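Local coordinates for protein SusD homolog (Bacteroides thetaiotaomicron VPI-5482, PDB 3FDH) that probably binds glycans at the cell surface as a SusD/RagB-family outer-membrane lipoprotein, handing them on for uptake, at residues A[273-281]-A[388-399]; A[320-331]-A[423-431]. All coordinates share one frame; numbering follows the deposited sequence.

Contact 1: A[273-281]-A[388-399]; sequences AYNDPRANR and SEVITETSAGKY
Pro277 sets its CD carbon almost exactly on the normal of the Tyr399 ring, 3.6 Å from the centroid and 2° off axis, an unusually well-centred CH-pi contact. It joins the turn after helix 265-274, which closes in a Schellman motif at Asn275, to the first turns of helix 393-410, in the helix-rich fold of the SusD family. A proline suits the place because its CD carries polarised hydrogens and its rigid ring keeps them over the face. The first torsion of Tyr399 (chi1 161°) turns CG opposite the main-chain nitrogen, carrying the phenol across Pro277 until OH lies 3.5 Å from Tyr274 CB. On the flank away from the phenol, Pro277 CB rests on Ile391 CD1 at 3.9 Å. The phenol donates to a water that in turn donates to Asp276 OD2; the same carboxylate makes an Asx turn and a side-on salt bridge with Arg278. Farther along, extended Arg281 lays one guanidinium face against the backbone of Glu389 and Val390, while its NE pairs with Glu369. Ser388, whose OG is also hydrogen-bonded to Asn386, meets the guanidinium at its edge: Arg281 NH1 donates to Ser388 OG at 3.0 Å, 3° out of the guanidinium plane.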
# COMPACT_ATOMS: atom_id res chain seq x y z
N ALA A 273 -23.76 -0.47 3.18
CA ALA A 273 -24.46 0.80 3.04
C ALA A 273 -24.55 1.15 1.56
O ALA A 273 -25.51 1.72 1.11
CB ALA A 273 -23.77 1.89 3.81
N TYR A 274 -23.51 0.80 0.84
CA TYR A 274 -23.43 1.07 -0.60
C TYR A 274 -24.02 -0.02 -1.46
O TYR A 274 -24.26 0.16 -2.65
CB TYR A 274 -21.96 1.20 -1.01
CG TYR A 274 -21.38 2.56 -0.77
CD1 TYR A 274 -20.86 2.93 0.47
CD2 TYR A 274 -21.33 3.49 -1.78
CE1 TYR A 274 -20.35 4.16 0.67
CE2 TYR A 274 -20.82 4.74 -1.58
CZ TYR A 274 -20.32 5.07 -0.36
OH TYR A 274 -19.83 6.31 -0.13
N ASN A 275 -24.23 -1.16 -0.85
CA ASN A 275 -24.57 -2.35 -1.57
C ASN A 275 -23.47 -2.59 -2.60
O ASN A 275 -23.69 -2.93 -3.73
CB ASN A 275 -25.91 -2.26 -2.25
CG ASN A 275 -26.39 -3.60 -2.77
OD1 ASN A 275 -26.00 -4.65 -2.28
ND2 ASN A 275 -27.25 -3.56 -3.78
N ASP A 276 -22.25 -2.35 -2.16
CA ASP A 276 -21.06 -2.59 -2.98
C ASP A 276 -21.06 -4.09 -3.40
O ASP A 276 -21.42 -4.97 -2.62
CB ASP A 276 -19.82 -2.14 -2.19
CG ASP A 276 -18.51 -2.36 -2.93
OD1 ASP A 276 -18.16 -3.53 -3.20
OD2 ASP A 276 -17.82 -1.35 -3.19
N PRO A 277 -20.74 -4.40 -4.66
CA PRO A 277 -20.72 -5.80 -5.08
C PRO A 277 -19.92 -6.75 -4.17
O PRO A 277 -20.22 -7.93 -4.07
CB PRO A 277 -20.03 -5.75 -6.44
CG PRO A 277 -20.15 -4.32 -6.89
CD PRO A 277 -20.28 -3.47 -5.70
N ARG A 278 -18.88 -6.23 -3.54
CA ARG A 278 -18.00 -7.04 -2.69
C ARG A 278 -18.66 -7.42 -1.36
O ARG A 278 -18.22 -8.33 -0.67
CB ARG A 278 -16.69 -6.28 -2.41
CG ARG A 278 -15.84 -6.10 -3.66
CD ARG A 278 -14.72 -5.06 -3.41
NE ARG A 278 -15.26 -3.70 -3.52
CZ ARG A 278 -14.76 -2.72 -4.27
NH1 ARG A 278 -13.58 -2.84 -4.89
NH2 ARG A 278 -15.41 -1.57 -4.34
N ALA A 279 -19.73 -6.72 -1.02
CA ALA A 279 -20.49 -7.01 0.20
C ALA A 279 -21.00 -8.47 0.23
O ALA A 279 -21.09 -9.10 1.29
CB ALA A 279 -21.70 -6.05 0.37
N ASN A 280 -21.35 -8.98 -0.94
CA ASN A 280 -21.94 -10.27 -1.04
C ASN A 280 -21.00 -11.31 -1.57
O ASN A 280 -21.37 -12.44 -1.82
CB ASN A 280 -23.09 -10.20 -2.02
CG ASN A 280 -24.02 -11.37 -1.88
OD1 ASN A 280 -24.25 -11.86 -0.76
ND2 ASN A 280 -24.55 -11.84 -3.00
N ARG A 281 -19.75 -10.93 -1.70
CA ARG A 281 -18.83 -11.79 -2.39
C ARG A 281 -17.44 -11.98 -1.82
O ARG A 281 -16.82 -13.02 -2.06
CB ARG A 281 -18.77 -11.28 -3.83
CG ARG A 281 -17.98 -12.11 -4.72
CD ARG A 281 -18.32 -11.85 -6.16
NE ARG A 281 -17.39 -12.59 -7.01
CZ ARG A 281 -17.45 -13.90 -7.24
NH1 ARG A 281 -18.40 -14.62 -6.70
NH2 ARG A 281 -16.54 -14.48 -7.99
N SER A 388 -23.45 -15.51 -5.69
CA SER A 388 -23.00 -14.22 -6.20
C SER A 388 -22.39 -14.38 -7.58
O SER A 388 -21.77 -15.40 -7.91
CB SER A 388 -22.04 -13.52 -5.27
OG SER A 388 -20.88 -14.29 -5.04
N GLU A 389 -22.59 -13.35 -8.39
CA GLU A 389 -22.06 -13.32 -9.75
C GLU A 389 -20.67 -12.74 -9.79
O GLU A 389 -20.33 -11.85 -9.04
CB GLU A 389 -22.95 -12.44 -10.63
CG GLU A 389 -24.39 -12.87 -10.73
CD GLU A 389 -24.61 -13.91 -11.79
OE1 GLU A 389 -23.61 -14.36 -12.40
OE2 GLU A 389 -25.79 -14.27 -12.02
N VAL A 390 -19.88 -13.23 -10.73
CA VAL A 390 -18.54 -12.70 -10.91
C VAL A 390 -18.62 -11.21 -11.24
O VAL A 390 -19.46 -10.79 -11.98
CB VAL A 390 -17.79 -13.47 -12.02
CG1 VAL A 390 -16.56 -12.74 -12.48
CG2 VAL A 390 -17.44 -14.89 -11.53
N ILE A 391 -17.75 -10.39 -10.65
CA ILE A 391 -17.75 -8.96 -10.97
C ILE A 391 -17.07 -8.76 -12.33
O ILE A 391 -15.94 -9.20 -12.55
CB ILE A 391 -17.01 -8.16 -9.87
CG1 ILE A 391 -17.72 -8.42 -8.55
CG2 ILE A 391 -16.97 -6.66 -10.23
CD1 ILE A 391 -16.99 -8.00 -7.37
N THR A 392 -17.80 -8.14 -13.27
CA THR A 392 -17.26 -7.85 -14.58
C THR A 392 -17.17 -6.36 -14.89
O THR A 392 -17.62 -5.50 -14.15
CB THR A 392 -18.13 -8.43 -15.64
OG1 THR A 392 -19.41 -7.79 -15.57
CG2 THR A 392 -18.28 -9.92 -15.43
N GLU A 393 -16.62 -6.06 -16.04
CA GLU A 393 -16.47 -4.63 -16.42
C GLU A 393 -17.88 -4.03 -16.53
O GLU A 393 -18.12 -2.91 -16.13
CB GLU A 393 -15.68 -4.50 -17.72
CG GLU A 393 -15.38 -3.10 -18.13
CD GLU A 393 -14.82 -3.04 -19.56
OE1 GLU A 393 -14.50 -4.12 -20.12
OE2 GLU A 393 -14.71 -1.92 -20.12
N THR A 394 -18.81 -4.84 -16.98
CA THR A 394 -20.20 -4.39 -17.21
C THR A 394 -20.94 -4.21 -15.90
O THR A 394 -21.66 -3.22 -15.68
CB THR A 394 -21.03 -5.38 -18.06
OG1 THR A 394 -20.48 -5.50 -19.38
CG2 THR A 394 -22.50 -4.92 -18.21
N SER A 395 -20.82 -5.21 -15.05
CA SER A 395 -21.55 -5.20 -13.78
C SER A 395 -21.02 -4.08 -12.90
O SER A 395 -21.79 -3.42 -12.21
CB SER A 395 -21.49 -6.55 -13.06
OG SER A 395 -20.21 -6.78 -12.50
N ALA A 396 -19.71 -3.88 -12.95
CA ALA A 396 -19.04 -2.88 -12.15
C ALA A 396 -19.46 -1.48 -12.59
O ALA A 396 -19.65 -0.59 -11.76
CB ALA A 396 -17.49 -3.00 -12.21
N GLY A 397 -19.49 -1.29 -13.90
CA GLY A 397 -19.89 -0.02 -14.52
C GLY A 397 -21.31 0.36 -14.16
O GLY A 397 -21.62 1.53 -13.88
N LYS A 398 -22.17 -0.65 -14.13
CA LYS A 398 -23.59 -0.45 -13.81
C LYS A 398 -23.77 -0.09 -12.36
O LYS A 398 -24.67 0.67 -11.98
CB LYS A 398 -24.41 -1.69 -14.13
CG LYS A 398 -25.83 -1.60 -13.61
CD LYS A 398 -26.69 -2.74 -14.10
CE LYS A 398 -28.04 -2.74 -13.37
NZ LYS A 398 -28.76 -1.43 -13.50
N TYR A 399 -22.90 -0.67 -11.54
CA TYR A 399 -22.92 -0.42 -10.11
C TYR A 399 -22.50 1.03 -9.90
O TYR A 399 -23.06 1.78 -9.07
CB TYR A 399 -21.98 -1.36 -9.35
CG TYR A 399 -21.68 -0.81 -8.02
CD1 TYR A 399 -22.63 -0.83 -7.03
CD2 TYR A 399 -20.44 -0.24 -7.74
CE1 TYR A 399 -22.37 -0.30 -5.80
CE2 TYR A 399 -20.19 0.30 -6.53
CZ TYR A 399 -21.16 0.27 -5.57
OH TYR A 399 -20.91 0.80 -4.32
O HOH W 1 -18.38 1.27 -3.60

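Contact 2: A[320-331]-A[423-431]; sequences SAFVYAKTAPTL and AMWGASGEA
Phe322 stands edge-on to Trp425 in a T-shaped pair, the ring planes 76° apart and the six-membered centroids separated by 4.7 Å. Phe322 CE2 comes down over the indole face, 3.4 Å from Trp425 CE2. Gly426 CA lies over the centre of one face of the Phe322 ring, 3.5 Å from the centroid, in a CH-pi contact. Glycine fits this place, since the backbone itself presses on the ring and a side chain would come up against Phe322 CE1; its torsions also suit few other residues. Phe322 CG is anti to the carbonyl carbon (chi1 -62°), which sends the ring off the 3-10 turn 321-323 and turns its edge to Trp425 and one face to Gly426. With an alanine here the indole would probably lose its perpendicular partner, and a gap is likely to open beside Gly426. Next comes Ala427, whose methyl meets Ala325 CB at 3.5 Å and faces Ala328 too; small side chains let the two loops come close. At the far end Leu331 N donates to Ser428 O at 2.8 Å, within the carbonyl plane, and the leucine side chain covers Ser428 CB and OG. This joins the loop between helices 412-423 and 431-443 to strand 330-331, which pairs with strand 238-240. Ser428 OG is held by Asn367 and contacts a water bound to Pro329 O; a second water links Thr330 OG1, also hydrogen-bonded to Tyr243, with Ala427 O. Aromatic and methyl packing thus gives way to backbone polarity, met in this buried place by a direct bond, ordered waters and neighbouring side chains.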
# COMPACT_ATOMS: atom_id res chain seq x y z
N SER A 320 -11.98 -12.04 5.35
CA SER A 320 -12.08 -11.56 3.98
C SER A 320 -11.58 -12.69 3.06
O SER A 320 -10.70 -13.46 3.43
CB SER A 320 -11.28 -10.28 3.73
OG SER A 320 -9.88 -10.51 3.74
N ALA A 321 -12.12 -12.75 1.85
CA ALA A 321 -11.72 -13.75 0.85
C ALA A 321 -10.23 -13.62 0.51
O ALA A 321 -9.52 -14.57 0.14
CB ALA A 321 -12.58 -13.58 -0.43
N PHE A 322 -9.77 -12.40 0.72
CA PHE A 322 -8.41 -11.97 0.33
C PHE A 322 -7.26 -12.71 1.03
O PHE A 322 -6.16 -12.84 0.48
CB PHE A 322 -8.25 -10.46 0.54
CG PHE A 322 -9.19 -9.65 -0.31
CD1 PHE A 322 -9.07 -9.67 -1.69
CD2 PHE A 322 -10.23 -8.94 0.28
CE1 PHE A 322 -9.94 -8.95 -2.46
CE2 PHE A 322 -11.11 -8.23 -0.48
CZ PHE A 322 -10.97 -8.23 -1.87
N VAL A 323 -7.54 -13.24 2.21
CA VAL A 323 -6.51 -13.94 2.97
C VAL A 323 -6.12 -15.27 2.28
O VAL A 323 -5.09 -15.85 2.60
CB VAL A 323 -6.90 -14.16 4.47
CG1 VAL A 323 -7.27 -12.79 5.18
CG2 VAL A 323 -8.02 -15.23 4.62
N TYR A 324 -6.93 -15.74 1.33
CA TYR A 324 -6.66 -16.98 0.59
C TYR A 324 -6.22 -16.77 -0.87
O TYR A 324 -6.18 -17.70 -1.68
CB TYR A 324 -7.87 -17.93 0.66
CG TYR A 324 -7.88 -18.69 1.98
CD1 TYR A 324 -6.97 -19.70 2.22
CD2 TYR A 324 -8.79 -18.38 2.98
CE1 TYR A 324 -6.96 -20.37 3.43
CE2 TYR A 324 -8.77 -19.02 4.19
CZ TYR A 324 -7.85 -20.01 4.41
OH TYR A 324 -7.87 -20.68 5.62
N ALA A 325 -5.89 -15.52 -1.19
CA ALA A 325 -5.49 -15.11 -2.56
C ALA A 325 -4.00 -15.42 -2.77
O ALA A 325 -3.18 -14.54 -2.94
CB ALA A 325 -5.76 -13.61 -2.80
N LYS A 326 -3.72 -16.72 -2.83
CA LYS A 326 -2.36 -17.24 -2.79
C LYS A 326 -1.37 -16.66 -3.80
O LYS A 326 -0.19 -16.40 -3.48
CB LYS A 326 -2.37 -18.76 -2.87
CG LYS A 326 -1.01 -19.39 -2.63
CD LYS A 326 -1.14 -20.90 -2.74
CE LYS A 326 0.17 -21.61 -2.41
NZ LYS A 326 0.00 -23.10 -2.31
N THR A 327 -1.89 -16.46 -5.01
CA THR A 327 -1.09 -16.01 -6.13
C THR A 327 -1.49 -14.64 -6.65
O THR A 327 -1.06 -14.24 -7.71
CB THR A 327 -1.07 -17.04 -7.26
OG1 THR A 327 -2.39 -17.26 -7.74
CG2 THR A 327 -0.50 -18.37 -6.75
N ALA A 328 -2.25 -13.88 -5.87
CA ALA A 328 -2.58 -12.53 -6.32
C ALA A 328 -1.30 -11.70 -6.39
O ALA A 328 -0.44 -11.79 -5.49
CB ALA A 328 -3.61 -11.87 -5.36
N PRO A 329 -1.19 -10.81 -7.40
CA PRO A 329 0.04 -10.00 -7.42
C PRO A 329 0.11 -8.96 -6.35
O PRO A 329 -0.89 -8.51 -5.83
CB PRO A 329 -0.02 -9.26 -8.77
CG PRO A 329 -1.49 -9.36 -9.23
CD PRO A 329 -2.04 -10.62 -8.59
N THR A 330 1.33 -8.57 -6.05
CA THR A 330 1.59 -7.47 -5.17
C THR A 330 1.67 -6.24 -6.06
O THR A 330 2.49 -6.16 -6.97
CB THR A 330 2.89 -7.60 -4.35
OG1 THR A 330 2.76 -8.69 -3.43
CG2 THR A 330 3.17 -6.31 -3.60
N LEU A 331 0.77 -5.30 -5.79
CA LEU A 331 0.69 -4.06 -6.57
C LEU A 331 1.52 -2.94 -5.87
O LEU A 331 1.14 -2.38 -4.83
CB LEU A 331 -0.79 -3.67 -6.80
CG LEU A 331 -1.64 -4.72 -7.52
CD1 LEU A 331 -3.08 -4.20 -7.74
CD2 LEU A 331 -0.97 -5.15 -8.78
N ALA A 423 -11.63 0.46 -2.81
CA ALA A 423 -10.86 -0.21 -3.89
C ALA A 423 -9.54 -0.83 -3.47
O ALA A 423 -9.08 -1.81 -4.02
CB ALA A 423 -10.57 0.76 -5.03
N MSE A 424 -8.96 -0.22 -2.46
CA MSE A 424 -7.59 -0.52 -2.00
C MSE A 424 -7.51 -1.55 -0.86
O MSE A 424 -6.47 -1.94 -0.36
CB MSE A 424 -6.83 0.79 -1.81
CG MSE A 424 -6.60 1.47 -3.10
SE MSE A 424 -5.61 3.11 -3.10
CE MSE A 424 -3.80 2.48 -2.73
N TRP A 425 -8.69 -2.10 -0.60
CA TRP A 425 -8.87 -3.28 0.27
C TRP A 425 -8.65 -4.51 -0.62
O TRP A 425 -9.24 -4.65 -1.67
CB TRP A 425 -10.31 -3.33 0.76
CG TRP A 425 -10.69 -4.54 1.51
CD1 TRP A 425 -9.99 -5.12 2.53
CD2 TRP A 425 -11.90 -5.29 1.38
NE1 TRP A 425 -10.66 -6.21 3.04
CE2 TRP A 425 -11.83 -6.36 2.32
CE3 TRP A 425 -13.04 -5.19 0.55
CZ2 TRP A 425 -12.85 -7.27 2.48
CZ3 TRP A 425 -14.02 -6.13 0.68
CH2 TRP A 425 -13.94 -7.14 1.66
N GLY A 426 -7.81 -5.40 -0.15
CA GLY A 426 -7.48 -6.62 -0.84
C GLY A 426 -6.25 -7.37 -0.37
O GLY A 426 -5.79 -7.19 0.78
N ALA A 427 -5.71 -8.16 -1.28
CA ALA A 427 -4.49 -8.97 -1.09
C ALA A 427 -3.34 -8.36 -1.87
O ALA A 427 -2.26 -8.96 -2.04
CB ALA A 427 -4.75 -10.45 -1.59
N SER A 428 -3.57 -7.15 -2.36
CA SER A 428 -2.63 -6.45 -3.27
C SER A 428 -1.50 -5.66 -2.63
O SER A 428 -0.62 -5.15 -3.34
CB SER A 428 -3.39 -5.54 -4.25
OG SER A 428 -4.38 -6.27 -4.98
N GLY A 429 -1.54 -5.53 -1.31
CA GLY A 429 -0.55 -4.76 -0.55
C GLY A 429 -0.86 -3.27 -0.52
O GLY A 429 0.04 -2.46 -0.31
N GLU A 430 -2.12 -2.90 -0.69
CA GLU A 430 -2.52 -1.46 -0.77
C GLU A 430 -2.91 -0.75 0.52
O GLU A 430 -3.17 0.47 0.53
CB GLU A 430 -3.60 -1.27 -1.85
CG GLU A 430 -3.09 -1.59 -3.24
CD GLU A 430 -4.07 -1.22 -4.34
OE1 GLU A 430 -5.18 -1.82 -4.38
OE2 GLU A 430 -3.73 -0.35 -5.17
N ALA A 431 -2.91 -1.50 1.63
CA ALA A 431 -3.30 -0.93 2.93
C ALA A 431 -2.25 0.07 3.30
O ALA A 431 -2.49 1.10 3.93
CB ALA A 431 -3.45 -2.00 4.01
O HOH W 2 -3.51 -8.34 -6.23
O HOH W 3 0.65 -8.24 -1.89
O HOH W 4 2.30 -3.19 -2.12

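How the contacts relate
Contact 2 lies deeper, about 10 Å from the centre of the chain against about 23 Å for contact 1 (centre to centre); none of its touching residues is exposed, whereas contact 1 is only partly buried. Depth goes with chemistry: contact 1 combines a proline-on-tyrosine contact and an arginine-serine bond with charge pairs that lie within one segment or reach outside the two, contact 2 aromatic rings, methyls and bridging waters. Both border helices 354-379 and 412-423, and their segments alternate along the chain. With centres about 17 Å apart, they meet where Arg278 CB packs on Trp425 CZ3 at 4.1 Å, bringing the salt-bridged turn of contact 1 up to the aromatic pair of contact 2.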